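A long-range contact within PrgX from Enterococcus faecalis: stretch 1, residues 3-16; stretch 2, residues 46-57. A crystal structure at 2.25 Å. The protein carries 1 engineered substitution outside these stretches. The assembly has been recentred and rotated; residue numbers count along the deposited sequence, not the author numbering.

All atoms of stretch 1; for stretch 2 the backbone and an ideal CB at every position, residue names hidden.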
# COMPACT_ATOMS: atom_id res chain seq x y z
N LYS A 3 10.51 -1.44 53.75
CA LYS A 3 10.37 -0.17 54.45
C LYS A 3 8.94 0.34 54.32
O LYS A 3 8.71 1.47 53.87
CB LYS A 3 11.34 0.86 53.86
CG LYS A 3 11.26 0.93 52.34
CD LYS A 3 12.19 1.97 51.74
CE LYS A 3 12.11 1.95 50.22
NZ LYS A 3 12.94 3.01 49.57
N ILE A 4 7.97 -0.49 54.69
CA ILE A 4 6.56 -0.13 54.60
C ILE A 4 6.18 1.05 55.48
O ILE A 4 5.51 1.98 55.03
CB ILE A 4 5.65 -1.33 54.95
CG1 ILE A 4 5.84 -2.46 53.94
CG2 ILE A 4 4.20 -0.89 54.96
CD1 ILE A 4 5.05 -3.72 54.26
N GLY A 5 6.60 1.01 56.74
CA GLY A 5 6.28 2.09 57.65
C GLY A 5 6.81 3.43 57.18
O GLY A 5 6.11 4.44 57.23
N SER A 6 8.05 3.45 56.71
CA SER A 6 8.64 4.70 56.24
C SER A 6 7.89 5.23 55.02
O SER A 6 7.78 6.44 54.82
CB SER A 6 10.12 4.51 55.92
OG SER A 6 10.27 3.89 54.66
N VAL A 7 7.37 4.32 54.20
CA VAL A 7 6.62 4.73 53.02
C VAL A 7 5.29 5.35 53.48
O VAL A 7 4.85 6.36 52.92
CB VAL A 7 6.36 3.55 52.07
CG1 VAL A 7 5.32 3.93 51.02
CG2 VAL A 7 7.67 3.15 51.37
N LEU A 8 4.67 4.75 54.49
CA LEU A 8 3.41 5.28 55.02
C LEU A 8 3.63 6.70 55.56
O LEU A 8 2.78 7.57 55.39
CB LEU A 8 2.88 4.38 56.15
CG LEU A 8 2.31 3.02 55.75
CD1 LEU A 8 1.84 2.30 57.00
CD2 LEU A 8 1.14 3.19 54.78
N LYS A 9 4.78 6.92 56.20
CA LYS A 9 5.11 8.24 56.74
C LYS A 9 5.27 9.25 55.60
O LYS A 9 4.69 10.34 55.64
CB LYS A 9 6.39 8.16 57.55
CG LYS A 9 6.81 9.46 58.21
CD LYS A 9 8.01 9.25 59.11
CE LYS A 9 8.38 10.50 59.88
NZ LYS A 9 9.52 10.28 60.80
N GLN A 10 6.06 8.88 54.60
CA GLN A 10 6.28 9.74 53.44
C GLN A 10 4.95 10.16 52.82
O GLN A 10 4.70 11.35 52.62
CB GLN A 10 7.11 9.00 52.38
CG GLN A 10 7.11 9.70 51.02
CD GLN A 10 7.22 8.75 49.83
OE1 GLN A 10 7.02 9.15 48.68
NE2 GLN A 10 7.53 7.49 50.10
N ILE A 11 4.10 9.18 52.53
CA ILE A 11 2.80 9.43 51.91
C ILE A 11 1.88 10.21 52.84
O ILE A 11 1.28 11.20 52.43
CB ILE A 11 2.11 8.09 51.50
CG1 ILE A 11 3.07 7.25 50.65
CG2 ILE A 11 0.83 8.37 50.71
CD1 ILE A 11 2.52 5.88 50.24
N ARG A 12 1.79 9.77 54.09
CA ARG A 12 0.95 10.45 55.07
C ARG A 12 1.30 11.94 55.18
O ARG A 12 0.41 12.80 55.18
CB ARG A 12 1.08 9.79 56.44
CG ARG A 12 0.40 10.58 57.56
CD ARG A 12 0.51 9.89 58.91
NE ARG A 12 1.87 9.82 59.42
CZ ARG A 12 2.58 10.85 59.87
NH1 ARG A 12 2.07 12.08 59.87
NH2 ARG A 12 3.81 10.66 60.32
N GLN A 13 2.59 12.26 55.27
CA GLN A 13 3.00 13.66 55.38
C GLN A 13 2.86 14.44 54.08
O GLN A 13 2.63 15.64 54.11
CB GLN A 13 4.43 13.76 55.92
CG GLN A 13 4.57 13.12 57.30
CD GLN A 13 5.90 13.40 57.94
OE1 GLN A 13 6.95 13.26 57.30
NE2 GLN A 13 5.88 13.78 59.21
N GLU A 14 3.00 13.77 52.95
CA GLU A 14 2.85 14.45 51.66
C GLU A 14 1.40 14.87 51.45
O GLU A 14 1.12 15.86 50.78
CB GLU A 14 3.26 13.52 50.51
CG GLU A 14 2.82 14.00 49.12
CD GLU A 14 3.42 15.34 48.75
OE1 GLU A 14 4.56 15.61 49.17
OE2 GLU A 14 2.76 16.11 48.02
N LEU A 15 0.48 14.09 52.01
CA LEU A 15 -0.94 14.38 51.88
C LEU A 15 -1.47 15.22 53.04
O LEU A 15 -2.67 15.53 53.09
CB LEU A 15 -1.72 13.07 51.77
CG LEU A 15 -1.36 12.22 50.55
CD1 LEU A 15 -2.20 10.96 50.51
CD2 LEU A 15 -1.57 13.05 49.28
N ASN A 16 -0.58 15.60 53.95
CA ASN A 16 -0.94 16.43 55.10
C ASN A 16 -1.79 15.75 56.17
O ASN A 16 -2.50 16.42 56.91
CB ASN A 16 -1.67 17.69 54.64
CG ASN A 16 -0.79 18.91 54.70
OD1 ASN A 16 0.19 19.02 53.96
ND2 ASN A 16 -1.13 19.84 55.58
N UNK A 46 -4.04 -4.41 58.18
CA UNK A 46 -3.71 -3.07 58.67
C UNK A 46 -3.22 -2.19 57.54
O UNK A 46 -3.66 -1.05 57.38
CB UNK A 46 -2.65 -3.14 59.77
N UNK A 47 -2.30 -2.71 56.73
CA UNK A 47 -1.76 -1.95 55.61
C UNK A 47 -2.89 -1.61 54.63
O UNK A 47 -2.94 -0.50 54.10
CB UNK A 47 -0.65 -2.73 54.91
N UNK A 48 -3.79 -2.56 54.41
CA UNK A 48 -4.91 -2.32 53.50
C UNK A 48 -5.78 -1.20 54.08
O UNK A 48 -6.29 -0.36 53.34
CB UNK A 48 -5.73 -3.59 53.28
N UNK A 49 -5.94 -1.18 55.40
CA UNK A 49 -6.72 -0.13 56.05
C UNK A 49 -6.02 1.22 55.94
O UNK A 49 -6.65 2.22 55.59
CB UNK A 49 -6.96 -0.48 57.52
N UNK A 50 -4.73 1.27 56.24
CA UNK A 50 -4.01 2.55 56.15
C UNK A 50 -4.05 3.01 54.70
O UNK A 50 -4.20 4.20 54.42
CB UNK A 50 -2.57 2.42 56.64
N UNK A 51 -3.93 2.05 53.79
CA UNK A 51 -3.95 2.33 52.36
C UNK A 51 -5.23 3.05 51.96
O UNK A 51 -5.19 4.02 51.21
CB UNK A 51 -3.80 1.03 51.56
N UNK A 52 -6.36 2.57 52.46
CA UNK A 52 -7.64 3.19 52.14
C UNK A 52 -7.72 4.58 52.75
O UNK A 52 -8.32 5.49 52.17
CB UNK A 52 -8.80 2.32 52.63
N UNK A 53 -7.11 4.74 53.93
CA UNK A 53 -7.08 6.03 54.62
C UNK A 53 -6.30 7.04 53.79
O UNK A 53 -6.76 8.16 53.58
CB UNK A 53 -6.46 5.89 56.01
N UNK A 54 -5.11 6.65 53.33
CA UNK A 54 -4.27 7.54 52.53
C UNK A 54 -4.85 7.79 51.13
O UNK A 54 -4.53 8.80 50.51
CB UNK A 54 -2.86 6.95 52.41
N UNK A 55 -5.68 6.87 50.64
CA UNK A 55 -6.25 7.05 49.31
C UNK A 55 -5.28 6.65 48.22
O UNK A 55 -5.50 6.96 47.04
CB UNK A 55 -6.68 8.50 49.11
N UNK A 56 -4.19 5.97 48.59
CA UNK A 56 -3.18 5.53 47.64
C UNK A 56 -3.28 4.02 47.51
O UNK A 56 -3.28 3.31 48.50
CB UNK A 56 -1.78 5.96 48.08
N UNK A 57 -3.35 3.55 46.27
CA UNK A 57 -3.48 2.12 45.99
C UNK A 57 -2.52 1.20 46.76
O UNK A 57 -1.31 1.41 46.78
CB UNK A 57 -3.27 1.90 44.49

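Positions 46 to 54 are the last part of a helix that begins earlier in the chain and runs nearly parallel to helix 4-14, at an angle of 18° and with a closest axial approach of 10.8 Å. Stretch 1 offers it an apolar strip of I4, L8, I11 and L15, so apolar side chains suit the positions that face it. At 46 the ideal CB finds nothing of stretch 1 nearby, and almost any helix-compatible residue would serve; the residue is E46.

Position 47 points toward stretch 1, the ideal CB of 47 lying 5.2 Å from I4 CG2. That gap suits a medium or long aliphatic side chain such as leucine, isoleucine or methionine. The residue is L47; L47 CD1 lies 3.9 Å from I4 CG2 and 4.0 Å from L8 CD2.

Positions 48 and 49 are out of reach of stretch 1, which sets no preference there; they are S48 and K49.

At 50 the CB again points toward stretch 1, with the ideal CB of 50 at 4.2 Å from L8 CD2. Only the leucine is close, so an aliphatic or aromatic residue would be suitable. The residue is F50; L8 CD1 approaches its ring obliquely, 3.7 Å from F50 CD2.

Position 51 points away, and stretch 1 gives no guidance. The residue is S51, and S51 OG donates to the backbone O of position 56 at 2.8 Å, tying the helix to the segment that follows. Positions 52 and 53 are beyond reach and stretch 1 sets no preference there; they are E52 and R53.

Position 54 faces stretch 1 where the two backbones are close: the CA of 54 is 6.5 Å from R12 CA. The ideal CB of 54 lies 4.3 Å from I11 CG2 and 4.5 Å from L15 CD1, favouring a branched aliphatic residue, with methionine also plausible. L54 has the largest area covered by stretch 1. L54 CD1 reaches L8 CD2 at 3.6 Å and I11 CG2 at 4.0 Å, while L54 CD2 packs 3.7 Å from R12 CA.

Position 55 leaves the helix with phi/psi of 80/13. A CB would be jammed against the carbonyl O of the preceding residue, which by itself calls for glycine, and G55 is found.

The chain then turns 56 toward stretch 1, in an extended conformation at -109/129. The ideal CB of 56 is 4.4 Å from I11 CG2, leaving room for a compact beta-branched residue such as valine or isoleucine. V56 CG2 lies 3.6 Å from I11 CG2 and 4.2 Å from L15 CD1, extending the apolar contact beyond the helix. Position 57 is out of reach and unconstrained by stretch 1; it is N57.

Stretch 2 46-57: ELSKFSERLGVN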
# COMPACT_ATOMS: atom_id res chain seq x y z
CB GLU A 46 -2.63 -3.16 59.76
CG GLU A 46 -3.06 -3.96 60.97
CD GLU A 46 -1.92 -4.22 61.95
OE1 GLU A 46 -0.77 -4.41 61.50
OE2 GLU A 46 -2.18 -4.25 63.17
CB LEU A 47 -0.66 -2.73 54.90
CG LEU A 47 -0.05 -2.09 53.65
CD1 LEU A 47 0.43 -0.67 53.96
CD2 LEU A 47 1.11 -2.96 53.17
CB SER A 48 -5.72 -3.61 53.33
OG SER A 48 -6.81 -3.41 52.44
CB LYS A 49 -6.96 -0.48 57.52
CG LYS A 49 -8.10 -1.45 57.74
CD LYS A 49 -8.25 -1.80 59.21
CE LYS A 49 -9.34 -2.86 59.41
NZ LYS A 49 -9.36 -3.39 60.81
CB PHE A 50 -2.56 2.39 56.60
CG PHE A 50 -2.41 1.99 58.05
CD1 PHE A 50 -3.27 2.49 59.02
CD2 PHE A 50 -1.38 1.16 58.44
CE1 PHE A 50 -3.09 2.17 60.36
CE2 PHE A 50 -1.19 0.83 59.78
CZ PHE A 50 -2.05 1.34 60.74
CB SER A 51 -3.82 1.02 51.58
OG SER A 51 -4.06 1.24 50.20
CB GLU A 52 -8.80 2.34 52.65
CG GLU A 52 -10.16 2.93 52.29
CD GLU A 52 -11.32 2.13 52.83
OE1 GLU A 52 -12.48 2.52 52.54
OE2 GLU A 52 -11.09 1.12 53.53
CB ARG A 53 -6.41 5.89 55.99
CG ARG A 53 -7.20 5.11 57.04
CD ARG A 53 -8.51 5.80 57.36
NE ARG A 53 -8.89 5.62 58.76
CZ ARG A 53 -9.11 4.45 59.34
NH1 ARG A 53 -9.00 3.33 58.63
NH2 ARG A 53 -9.44 4.40 60.62
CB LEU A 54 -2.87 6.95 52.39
CG LEU A 54 -2.09 6.68 53.69
CD1 LEU A 54 -0.86 5.84 53.38
CD2 LEU A 54 -1.70 8.01 54.35
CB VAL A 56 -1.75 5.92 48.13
CG1 VAL A 56 -0.70 5.42 47.14
CG2 VAL A 56 -1.67 7.42 48.29
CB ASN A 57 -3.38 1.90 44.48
CG ASN A 57 -4.50 2.62 43.72
OD1 ASN A 57 -5.63 2.14 43.66
ND2 ASN A 57 -4.19 3.77 43.14
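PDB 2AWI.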